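Side-chain contacts in Ras-associated and pleckstrin homology domains-containing protein 1 (Homo sapiens, PDB 4GN1), which mediates localized membrane signals, is implicated in regulating lamellipodial dynamics, targets EVL and VASP to the leading edge, and binds RAC1 through its Ras-associating and PH domains: residues K116-L119 / L120-F124; L220-D224 / V225-H229; H229-V232 / N233-I237; Y240-Q243 / L244-Y248. All coordinates share one frame; numbering follows the deposited sequence. Where two conformers were deposited one is given.

Interaction 1 (K116-L119 / L120-F124); sequences KEVL and LEECF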
loop_
_atom_site.group_PDB
_atom_site.type_symbol
_atom_site.label_atom_id
_atom_site.label_comp_id
_atom_site.label_asym_id
_atom_site.label_seq_id
_atom_site.Cartn_x
_atom_site.Cartn_y
_atom_site.Cartn_z
ATOM N N LYS A 116 15.115 8.897 14.863
ATOM C CA LYS A 116 14.435 8.281 13.725
ATOM C C LYS A 116 15.346 7.224 13.061
ATOM O O LYS A 116 14.924 6.074 12.850
ATOM C CB LYS A 116 13.999 9.334 12.705
ATOM C CG LYS A 116 12.661 9.992 12.989
ATOM C CD LYS A 116 12.579 11.325 12.272
ATOM C CE LYS A 116 11.352 12.109 12.674
ATOM N NZ LYS A 116 11.247 13.326 11.814
ATOM N N GLU A 117 16.590 7.618 12.772
ATOM C CA GLU A 117 17.596 6.742 12.168
ATOM C C GLU A 117 17.786 5.457 13.002
ATOM O O GLU A 117 17.642 4.349 12.483
ATOM C CB GLU A 117 18.922 7.495 12.062
ATOM C CG GLU A 117 19.630 7.336 10.725
ATOM C CD GLU A 117 21.111 7.736 10.762
ATOM O OE1 GLU A 117 21.580 8.352 11.759
ATOM O OE2 GLU A 117 21.822 7.419 9.774
ATOM N N VAL A 118 18.083 5.618 14.294
ATOM C CA VAL A 118 18.239 4.486 15.189
ATOM C C VAL A 118 16.994 3.593 15.153
ATOM O O VAL A 118 17.091 2.369 15.038
ATOM C CB VAL A 118 18.559 4.926 16.650
ATOM C CG1 VAL A 118 18.392 3.770 17.630
ATOM C CG2 VAL A 118 19.960 5.512 16.750
ATOM N N LEU A 119 15.825 4.212 15.244
ATOM C CA LEU A 119 14.580 3.470 15.307
ATOM C C LEU A 119 14.317 2.602 14.056
ATOM O O LEU A 119 13.754 1.508 14.165
ATOM C CB LEU A 119 13.433 4.445 15.557
ATOM C CG LEU A 119 12.001 3.926 15.690
ATOM C CD1 LEU A 119 11.886 3.052 16.943
ATOM C CD2 LEU A 119 11.026 5.094 15.735
ATOM N N LEU A 120 14.720 3.083 12.875
ATOM C CA LEU A 120 14.508 2.318 11.634
ATOM C C LEU A 120 15.536 1.206 11.545
ATOM O O LEU A 120 15.229 0.104 11.088
ATOM C CB LEU A 120 14.570 3.206 10.377
ATOM C CG LEU A 120 13.636 4.418 10.325
ATOM C CD1 LEU A 120 14.129 5.442 9.326
ATOM C CD2 LEU A 120 12.204 3.994 10.043
ATOM N N GLU A 121 16.755 1.495 11.982
ATOM C CA GLU A 121 17.777 0.459 12.071
ATOM C C GLU A 121 17.299 -0.698 12.941
ATOM O O GLU A 121 17.322 -1.844 12.496
ATOM C CB GLU A 121 19.091 1.033 12.569
ATOM C CG GLU A 121 19.877 1.660 11.441
ATOM C CD GLU A 121 20.890 2.663 11.918
ATOM O OE1 GLU A 121 21.168 2.692 13.132
ATOM O OE2 GLU A 121 21.407 3.428 11.077
ATOM N N GLU A 122 16.835 -0.391 14.152
ATOM C CA GLU A 122 16.303 -1.401 15.065
ATOM C C GLU A 122 15.184 -2.258 14.454
ATOM O O GLU A 122 15.134 -3.463 14.689
ATOM C CB GLU A 122 15.809 -0.758 16.377
ATOM C CG GLU A 122 16.907 -0.205 17.292
ATOM C CD GLU A 122 16.385 0.373 18.615
ATOM O OE1 GLU A 122 15.180 0.705 18.708
ATOM O OE2 GLU A 122 17.189 0.509 19.573
ATOM N N CYS A 123 14.295 -1.653 13.671
ATOM C CA CYS A 123 13.121 -2.346 13.120
ATOM C C CYS A 123 13.455 -3.142 11.868
ATOM O O CYS A 123 12.988 -4.265 11.681
ATOM C CB CYS A 123 11.999 -1.338 12.824
ATOM S SG CYS A 123 10.804 -1.756 11.510
ATOM N N PHE A 124 14.273 -2.551 11.001
ATOM C CA PHE A 124 14.509 -3.115 9.673
ATOM C C PHE A 124 15.837 -3.847 9.462
ATOM O O PHE A 124 15.921 -4.727 8.592
ATOM C CB PHE A 124 14.389 -2.024 8.608
ATOM C CG PHE A 124 12.985 -1.538 8.374
ATOM C CD1 PHE A 124 12.072 -2.312 7.637
ATOM C CD2 PHE A 124 12.586 -0.287 8.845
ATOM C CE1 PHE A 124 10.781 -1.852 7.397
ATOM C CE2 PHE A 124 11.306 0.182 8.614
ATOM C CZ PHE A 124 10.396 -0.600 7.895
#
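Leu-120 lies close against the carbonyl of Lys-116, one helical turn earlier. Its CG sits 3.3 Å from Lys-116 O, and CD1 follows along the same oxygen. CG points back beside the backbone N (chi1 -55°), which lays the branch over that carbonyl. This is the close-packed side of the turn. Leu-120 is buried and also touches Pro-98, as does Leu-119. One turn on from Leu-119, Cys-123 CB rests 3.6 Å from Leu-119 O, and the neighbouring Phe-124 ring meets the ring of Phe-95. Lys-116 points its end away from this turn, and its NZ bonds to Asn-97 OD1 and Lys-96 O.

The other side is looser and largely acidic. Glu-122 runs out extended beyond CG and crosses Val-118 at a slant, with OE2 4.0 Å from Val-118 CG1. Glu-121 leans on the carbonyl of Glu-117 with its aliphatic part, and its OE2 stands 4.2 Å from Glu-117 OE2. Two like charges so near each other probably raise the proton affinity of both carboxylates a little. Backbone bonds hold the turn under both sides. The straightest runs from Glu-122 N to Val-118 O, 2.9 Å long at 174°.

Such i to i+4 spacing, with Leu-120 and Cys-123 buried and the glutamates on the outer side, is typical of an amphipathic alpha-helix, here helix 113-124.

Interaction 2 (L220-D224 / V225-H229); sequences LCCDD and VRTLH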
loop_
_atom_site.group_PDB
_atom_site.type_symbol
_atom_site.label_atom_id
_atom_site.label_comp_id
_atom_site.label_asym_id
_atom_site.label_seq_id
_atom_site.Cartn_x
_atom_site.Cartn_y
_atom_site.Cartn_z
ATOM N N LEU A 220 -11.626 -3.457 3.761
ATOM C CA LEU A 220 -11.559 -2.996 5.143
ATOM C C LEU A 220 -11.812 -1.489 5.232
ATOM O O LEU A 220 -11.372 -0.726 4.363
ATOM C CB LEU A 220 -10.204 -3.339 5.753
ATOM C CG LEU A 220 -9.888 -4.822 5.867
ATOM C CD1 LEU A 220 -8.427 -5.079 6.238
ATOM C CD2 LEU A 220 -10.829 -5.472 6.863
ATOM N N CYS A 221 -12.520 -1.070 6.275
ATOM C CA CYS A 221 -12.831 0.343 6.493
ATOM C C CYS A 221 -12.369 0.777 7.878
ATOM O O CYS A 221 -12.627 0.091 8.873
ATOM C CB CYS A 221 -14.329 0.607 6.336
ATOM S SG CYS A 221 -14.786 2.343 6.512
ATOM N N CYS A 222 -11.697 1.920 7.938
ATOM C CA CYS A 222 -11.116 2.379 9.175
ATOM C C CYS A 222 -11.907 3.554 9.714
ATOM O O CYS A 222 -12.605 4.236 8.948
ATOM C CB CYS A 222 -9.671 2.780 8.946
ATOM S SG CYS A 222 -8.664 1.447 8.276
ATOM N N ASP A 223 -11.774 3.791 11.022
ATOM C CA ASP A 223 -12.487 4.879 11.708
ATOM C C ASP A 223 -12.106 6.265 11.196
ATOM O O ASP A 223 -12.960 7.152 11.132
ATOM C CB ASP A 223 -12.265 4.831 13.236
ATOM C CG ASP A 223 -13.219 3.874 13.947
ATOM O OD1 ASP A 223 -12.869 3.405 15.061
ATOM O OD2 ASP A 223 -14.313 3.586 13.401
ATOM N N ASP A 224 -10.829 6.428 10.836
ATOM C CA ASP A 224 -10.239 7.734 10.542
ATOM C C ASP A 224 -8.942 7.570 9.738
ATOM O O ASP A 224 -8.526 6.444 9.452
ATOM C CB ASP A 224 -10.031 8.536 11.841
ATOM C CG ASP A 224 -9.154 7.813 12.845
ATOM O OD1 ASP A 224 -8.131 7.233 12.444
ATOM O OD2 ASP A 224 -9.473 7.828 14.045
ATOM N N VAL A 225 -8.299 8.673 9.367
ATOM C CA VAL A 225 -7.218 8.603 8.367
ATOM C C VAL A 225 -5.918 8.071 8.982
ATOM O O VAL A 225 -5.058 7.498 8.282
ATOM C CB VAL A 225 -7.040 9.951 7.617
ATOM C CG1 VAL A 225 -6.225 10.944 8.430
ATOM C CG2 VAL A 225 -6.429 9.736 6.244
ATOM N N ARG A 226 -5.810 8.243 10.297
ATOM C CA ARG A 226 -4.707 7.739 11.090
ATOM C C ARG A 226 -4.689 6.207 11.109
ATOM O O ARG A 226 -3.670 5.582 10.803
ATOM C CB ARG A 226 -4.825 8.303 12.517
ATOM C CG ARG A 226 -3.574 8.211 13.374
ATOM C CD ARG A 226 -2.455 9.122 12.875
ATOM N NE ARG A 226 -1.251 8.956 13.696
ATOM C CZ ARG A 226 -0.303 8.043 13.479
ATOM N NH1 ARG A 226 -0.386 7.202 12.451
ATOM N NH2 ARG A 226 0.740 7.975 14.301
ATOM N N THR A 227 -5.818 5.606 11.471
ATOM C CA THR A 227 -5.946 4.139 11.505
ATOM C C THR A 227 -5.649 3.568 10.116
ATOM O O THR A 227 -4.929 2.582 9.989
ATOM C CB THR A 227 -7.358 3.683 11.957
ATOM O OG1 THR A 227 -7.769 4.444 13.096
ATOM C CG2 THR A 227 -7.370 2.197 12.322
ATOM N N LEU A 228 -6.198 4.204 9.089
ATOM C CA LEU A 228 -5.890 3.840 7.721
ATOM C C LEU A 228 -4.380 3.832 7.461
ATOM O O LEU A 228 -3.852 2.851 6.928
ATOM C CB LEU A 228 -6.628 4.743 6.725
ATOM C CG LEU A 228 -6.376 4.532 5.231
ATOM C CD1 LEU A 228 -6.771 3.127 4.776
ATOM C CD2 LEU A 228 -7.086 5.598 4.396
ATOM N N HIS A 229 -3.681 4.888 7.884
ATOM C CA HIS A 229 -2.240 4.995 7.647
ATOM C C HIS A 229 -1.430 3.984 8.400
ATOM O O HIS A 229 -0.509 3.357 7.835
ATOM C CB HIS A 229 -1.736 6.418 7.875
ATOM C CG HIS A 229 -2.182 7.399 6.802
ATOM N ND1 HIS A 229 -2.226 8.735 7.003
ATOM C CD2 HIS A 229 -2.649 7.185 5.504
ATOM C CE1 HIS A 229 -2.680 9.341 5.893
ATOM N NE2 HIS A 229 -2.935 8.389 4.975
#
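Asp-224 and Thr-227 meet where an extended chain turns into a helix. Leu-220 and Cys-221 lie on strand 218-221, and Asp-224 keeps an extended backbone just before helical angles begin at Val-225. The first i to i+4 bond of the helix, Leu-228 N to Asp-224 O, is long at 3.3 Å but nearly straight.

The Asp-224 side chain does the rest. Its CG stands between its own backbone N and carbonyl carbon (chi1 58°), which swings the carboxylate over the first turn. OD1 then takes two donors. Thr-227 N comes in nearly along the C-O axis, 3.0 Å from Asp-224 OD1, and the bond is nearly straight, with an N-H...O angle of 174°. Thr-227 OG1 reaches the same OD1 at 2.9 Å from above the carboxylate plane. The two side chains cross at about a right angle. The other oxygen, OD2, forms a salt bridge with Lys-106, so both carboxylate oxygens are held and the group is probably kept ionised.

Cys-222, which is buried, turns toward the helix. Its CB lies 3.9 Å from Thr-227 CB, and its SG packs on buried Leu-228, 4.2 Å from Leu-228 CB. Both Cys-222 and Thr-227 also touch Leu-138 of strand 135-141.

This is a classic aspartate N-cap, opening the C-terminal helix that is characteristic of the PH domain fold.

Interaction 3 (H229-V232 / N233-I237); sequences HQWV and NGIRI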
loop_
_atom_site.group_PDB
_atom_site.type_symbol
_atom_site.label_atom_id
_atom_site.label_comp_id
_atom_site.label_asym_id
_atom_site.label_seq_id
_atom_site.Cartn_x
_atom_site.Cartn_y
_atom_site.Cartn_z
ATOM N N HIS A 229 -3.681 4.888 7.884
ATOM C CA HIS A 229 -2.240 4.995 7.647
ATOM C C HIS A 229 -1.430 3.984 8.400
ATOM O O HIS A 229 -0.509 3.357 7.835
ATOM C CB HIS A 229 -1.736 6.418 7.875
ATOM C CG HIS A 229 -2.182 7.399 6.802
ATOM N ND1 HIS A 229 -2.226 8.735 7.003
ATOM C CD2 HIS A 229 -2.649 7.185 5.504
ATOM C CE1 HIS A 229 -2.680 9.341 5.893
ATOM N NE2 HIS A 229 -2.935 8.389 4.975
ATOM N N GLN A 230 -1.767 3.775 9.662
ATOM C CA GLN A 230 -1.063 2.779 10.457
ATOM C C GLN A 230 -1.207 1.380 9.845
ATOM O O GLN A 230 -0.217 0.660 9.665
ATOM C CB GLN A 230 -1.540 2.833 11.909
ATOM C CG GLN A 230 -0.992 4.042 12.668
ATOM C CD GLN A 230 -1.537 4.199 14.094
ATOM O OE1 GLN A 230 -1.637 5.314 14.598
ATOM N NE2 GLN A 230 -1.878 3.093 14.748
ATOM N N TRP A 231 -2.434 1.016 9.477
ATOM C CA TRP A 231 -2.695 -0.315 8.920
ATOM C C TRP A 231 -2.015 -0.608 7.606
ATOM O O TRP A 231 -1.391 -1.677 7.443
ATOM C CB TRP A 231 -4.191 -0.599 8.838
ATOM C CG TRP A 231 -4.743 -1.155 10.130
ATOM C CD1 TRP A 231 -5.464 -0.484 11.103
ATOM C CD2 TRP A 231 -4.609 -2.518 10.631
ATOM N NE1 TRP A 231 -5.791 -1.319 12.125
ATOM C CE2 TRP A 231 -5.303 -2.548 11.915
ATOM C CE3 TRP A 231 -4.013 -3.679 10.158
ATOM C CZ2 TRP A 231 -5.377 -3.695 12.685
ATOM C CZ3 TRP A 231 -4.100 -4.837 10.945
ATOM C CH2 TRP A 231 -4.771 -4.840 12.176
ATOM N N VAL A 232 -2.140 0.320 6.660
ATOM C CA VAL A 232 -1.444 0.251 5.376
ATOM C C VAL A 232 0.075 0.197 5.573
ATOM O O VAL A 232 0.735 -0.663 4.997
ATOM C CB VAL A 232 -1.836 1.422 4.448
ATOM C CG1 VAL A 232 -1.026 1.394 3.155
ATOM C CG2 VAL A 232 -3.313 1.381 4.123
ATOM N N ASN A 233 0.641 1.072 6.399
ATOM C CA ASN A 233 2.084 0.989 6.593
ATOM C C ASN A 233 2.511 -0.327 7.232
ATOM O O ASN A 233 3.472 -0.995 6.762
ATOM C CB ASN A 233 2.632 2.216 7.316
ATOM C CG ASN A 233 2.712 3.425 6.387
ATOM O OD1 ASN A 233 3.493 3.429 5.438
ATOM N ND2 ASN A 233 1.884 4.440 6.635
ATOM N N GLY A 234 1.771 -0.725 8.261
ATOM C CA GLY A 234 2.035 -1.984 8.940
ATOM C C GLY A 234 2.018 -3.108 7.931
ATOM O O GLY A 234 2.992 -3.834 7.787
ATOM N N ILE A 235 0.907 -3.239 7.212
ATOM C CA ILE A 235 0.784 -4.268 6.179
ATOM C C ILE A 235 1.959 -4.255 5.213
ATOM O O ILE A 235 2.500 -5.313 4.877
ATOM C CB ILE A 235 -0.580 -4.196 5.462
ATOM C CG1 ILE A 235 -1.680 -4.467 6.495
ATOM C CG2 ILE A 235 -0.669 -5.211 4.312
ATOM C CD1 ILE A 235 -3.074 -4.173 5.999
ATOM N N ARG A 236 2.388 -3.065 4.816
ATOM C CA ARG A 236 3.517 -2.912 3.899
ATOM C C ARG A 236 4.832 -3.444 4.481
ATOM O O ARG A 236 5.572 -4.170 3.799
ATOM C CB ARG A 236 3.651 -1.457 3.450
ATOM C CG ARG A 236 2.602 -1.049 2.417
ATOM C CD ARG A 236 2.581 0.450 2.183
ATOM N NE ARG A 236 3.746 0.871 1.415
ATOM C CZ ARG A 236 4.563 1.857 1.747
ATOM N NH1 ARG A 236 4.349 2.559 2.858
ATOM N NH2 ARG A 236 5.592 2.140 0.954
ATOM N N ILE A 237 5.105 -3.113 5.742
ATOM C CA ILE A 237 6.295 -3.637 6.426
ATOM C C ILE A 237 6.307 -5.161 6.421
ATOM O O ILE A 237 7.254 -5.780 5.955
ATOM C CB ILE A 237 6.408 -3.117 7.864
ATOM C CG1 ILE A 237 6.589 -1.601 7.819
ATOM C CG2 ILE A 237 7.554 -3.825 8.591
ATOM C CD1 ILE A 237 6.484 -0.918 9.163
#
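Asn-233 and His-229 meet because the asparagine folds back along its own helix. Its CG lies beside the backbone N (chi1 -76°), and chi2 of -66° turns the amide so that ND2 faces the turn before. Asn-233 ND2 then bonds to His-229 O at 2.9 Å, bent to 134° at the hydrogen. The same oxygen receives Asn-233 N, also at 2.9 Å. The two donors come from opposite faces of the carbonyl plane. ND2 stands well above that plane, while the backbone N is tilted less.

The amide oxygen looks the other way, toward Arg-236. Arg-236 NH1 makes a weak bond to Asn-233 OD1, and the amide carbon lies at the in-plane edge of the guanidinium. The main partner of Arg-236 is Glu-63, through a salt bridge from NH2. The aliphatic part of Arg-236 packs along the previous turn, with Arg-236 CG 3.2 Å from Val-232 O and its CD 3.9 Å from Val-232 CG1.

All this belongs to helix 225-240, the C-terminal helix that caps one end of the PH beta-barrel. Its inward side carries Trp-231 and Ile-235. Ile-235 CD1 reaches the edge of the indole, 4.3 Å from Trp-231 CE3 and near the ring plane. Ile-235 CG1 presses on Trp-231 O at 3.0 Å. Trp-231 goes on to touch Phe-153 and Leu-155, and Ile-235 touches Leu-203 and Leu-205.

Interaction 4 (Y240-Q243 / L244-Y248); sequences YGKQ and LYMNY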
loop_
_atom_site.group_PDB
_atom_site.type_symbol
_atom_site.label_atom_id
_atom_site.label_comp_id
_atom_site.label_asym_id
_atom_site.label_seq_id
_atom_site.Cartn_x
_atom_site.Cartn_y
_atom_site.Cartn_z
ATOM N N TYR A 240 6.769 -6.406 2.658
ATOM C CA TYR A 240 7.990 -6.073 1.958
ATOM C C TYR A 240 9.238 -6.075 2.816
ATOM O O TYR A 240 10.340 -6.198 2.290
ATOM C CB TYR A 240 7.834 -4.734 1.261
ATOM C CG TYR A 240 6.765 -4.747 0.181
ATOM C CD1 TYR A 240 6.957 -5.446 -1.021
ATOM C CD2 TYR A 240 5.563 -4.054 0.360
ATOM C CE1 TYR A 240 5.980 -5.462 -2.007
ATOM C CE2 TYR A 240 4.574 -4.073 -0.594
ATOM C CZ TYR A 240 4.788 -4.775 -1.779
ATOM O OH TYR A 240 3.820 -4.782 -2.724
ATOM N N GLY A 241 9.074 -5.901 4.128
ATOM C CA GLY A 241 10.210 -5.864 5.068
ATOM C C GLY A 241 11.354 -4.941 4.701
ATOM O O GLY A 241 11.136 -3.893 4.134
ATOM N N LYS A 242 12.583 -5.348 5.017
ATOM C CA LYS A 242 13.796 -4.499 4.907
ATOM C C LYS A 242 13.921 -3.821 3.547
ATOM O O LYS A 242 14.475 -2.720 3.427
ATOM C CB LYS A 242 15.060 -5.334 5.224
ATOM C CG LYS A 242 16.391 -4.710 4.797
ATOM C CD LYS A 242 17.582 -5.326 5.515
ATOM C CE LYS A 242 18.883 -4.644 5.097
ATOM N NZ LYS A 242 20.112 -5.413 5.473
ATOM N N GLN A 243 13.392 -4.492 2.529
ATOM C CA GLN A 243 13.356 -3.963 1.177
ATOM C C GLN A 243 12.708 -2.563 1.095
ATOM O O GLN A 243 13.167 -1.723 0.308
ATOM C CB GLN A 243 12.650 -4.969 0.263
ATOM C CG GLN A 243 12.510 -4.539 -1.194
ATOM C CD GLN A 243 13.840 -4.441 -1.915
ATOM O OE1 GLN A 243 14.378 -3.359 -2.071
ATOM N NE2 GLN A 243 14.368 -5.562 -2.346
ATOM N N LEU A 244 11.662 -2.301 1.900
ATOM C CA LEU A 244 11.097 -0.939 1.998
ATOM C C LEU A 244 12.169 0.055 2.378
ATOM O O LEU A 244 12.323 1.084 1.702
ATOM C CB LEU A 244 9.947 -0.820 2.998
ATOM C CG LEU A 244 8.561 -1.359 2.642
ATOM C CD1 LEU A 244 7.557 -1.019 3.746
ATOM C CD2 LEU A 244 8.084 -0.859 1.275
ATOM N N TYR A 245 12.927 -0.280 3.427
ATOM C CA TYR A 245 14.033 0.552 3.910
ATOM C C TYR A 245 15.086 0.804 2.863
ATOM O O TYR A 245 15.551 1.928 2.710
ATOM C CB TYR A 245 14.694 -0.051 5.157
ATOM C CG TYR A 245 15.711 0.860 5.861
ATOM C CD1 TYR A 245 15.412 2.201 6.156
ATOM C CD2 TYR A 245 16.959 0.366 6.268
ATOM C CE1 TYR A 245 16.329 3.023 6.812
ATOM C CE2 TYR A 245 17.874 1.176 6.938
ATOM C CZ TYR A 245 17.556 2.501 7.207
ATOM O OH TYR A 245 18.474 3.309 7.858
ATOM N N MET A 246 15.464 -0.242 2.145
ATOM C CA MET A 246 16.387 -0.088 1.035
ATOM C C MET A 246 15.829 0.830 -0.056
ATOM O O MET A 246 16.595 1.591 -0.675
ATOM C CB MET A 246 16.752 -1.446 0.461
ATOM C CG MET A 246 17.361 -2.387 1.499
ATOM S SD MET A 246 17.770 -3.984 0.770
ATOM C CE MET A 246 18.914 -3.489 -0.537
ATOM N N ASN A 247 14.516 0.781 -0.288
ATOM C CA ASN A 247 13.917 1.679 -1.276
ATOM C C ASN A 247 14.079 3.117 -0.856
ATOM O O ASN A 247 14.469 3.972 -1.660
ATOM C CB ASN A 247 12.444 1.370 -1.512
ATOM C CG ASN A 247 12.237 0.040 -2.197
ATOM O OD1 ASN A 247 13.186 -0.601 -2.648
ATOM N ND2 ASN A 247 10.992 -0.384 -2.281
ATOM N N TYR A 248 13.792 3.367 0.420
ATOM C CA TYR A 248 13.868 4.710 0.991
ATOM C C TYR A 248 15.305 5.253 0.921
ATOM O O TYR A 248 15.532 6.337 0.388
ATOM C CB TYR A 248 13.295 4.705 2.417
ATOM C CG TYR A 248 13.473 6.003 3.179
ATOM C CD1 TYR A 248 12.755 7.141 2.836
ATOM C CD2 TYR A 248 14.366 6.085 4.254
ATOM C CE1 TYR A 248 12.923 8.328 3.523
ATOM C CE2 TYR A 248 14.545 7.273 4.955
ATOM C CZ TYR A 248 13.824 8.385 4.576
ATOM O OH TYR A 248 13.994 9.554 5.250
#
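Leu-244 meets Tyr-240 and Gly-241 across the join of two helices. Its CB sits 3.5 Å from Gly-241 O. Next, CG comes 3.7 Å from Tyr-240 CB and stays near the same carbonyl. Because CG lies beside the backbone N (chi1 -76°), the branch is carried back over the join. At the tip, CD2 touches Tyr-240 CB at 3.9 Å and then approaches the tyrosine ring obliquely at its CD2. The other methyl, CD1, packs on the backbone of Arg-236 and Ile-237 in the preceding helix. The side chain is buried, with Glu-63 and Phe-95 also against it.

The helical path is interrupted at Gly-241, which has positive phi (50°), and helix 242-251 follows. Gly-241 O still accepts from Leu-244 N at 2.8 Å. Regular i to i+4 bonding follows with Met-246 N to Lys-242 O, where the donor lies in the carbonyl plane.

The outer side is different. Met-246 CG slants across Lys-242 CG at 4.1 Å, and both residues are exposed. Tyr-245 sets its CB 3.2 Å from Lys-242 O, but the end of the side chain leads away, and Tyr-245 also touches Phe-95 and Cys-125.

The Leu-244 side chain has no polar group and contributes burial and van der Waals contact, while backbone bonds fix the turn. The chemistry thus implies a bend held by hydrophobic burial and by peptide hydrogen bonds.

In the fold
From the N terminus, interaction 1 comes first, on helix 113-124. About a hundred residues later, interaction 2 rounds the turn from strand 218-221 into helix 225-240. Interaction 3 continues along that helix and shares His-229 with interaction 2. Interaction 4 spans the break into helix 242-251. None nests or crosses; they run in series, with one overlap. The early helix returns in space to the late ones: Phe-124 packs on Ile-237 of interaction 3 and on Gly-241, Lys-242 and Tyr-245 of interaction 4. Interactions 1 and 2 stay about 11 Å apart at their nearest atoms.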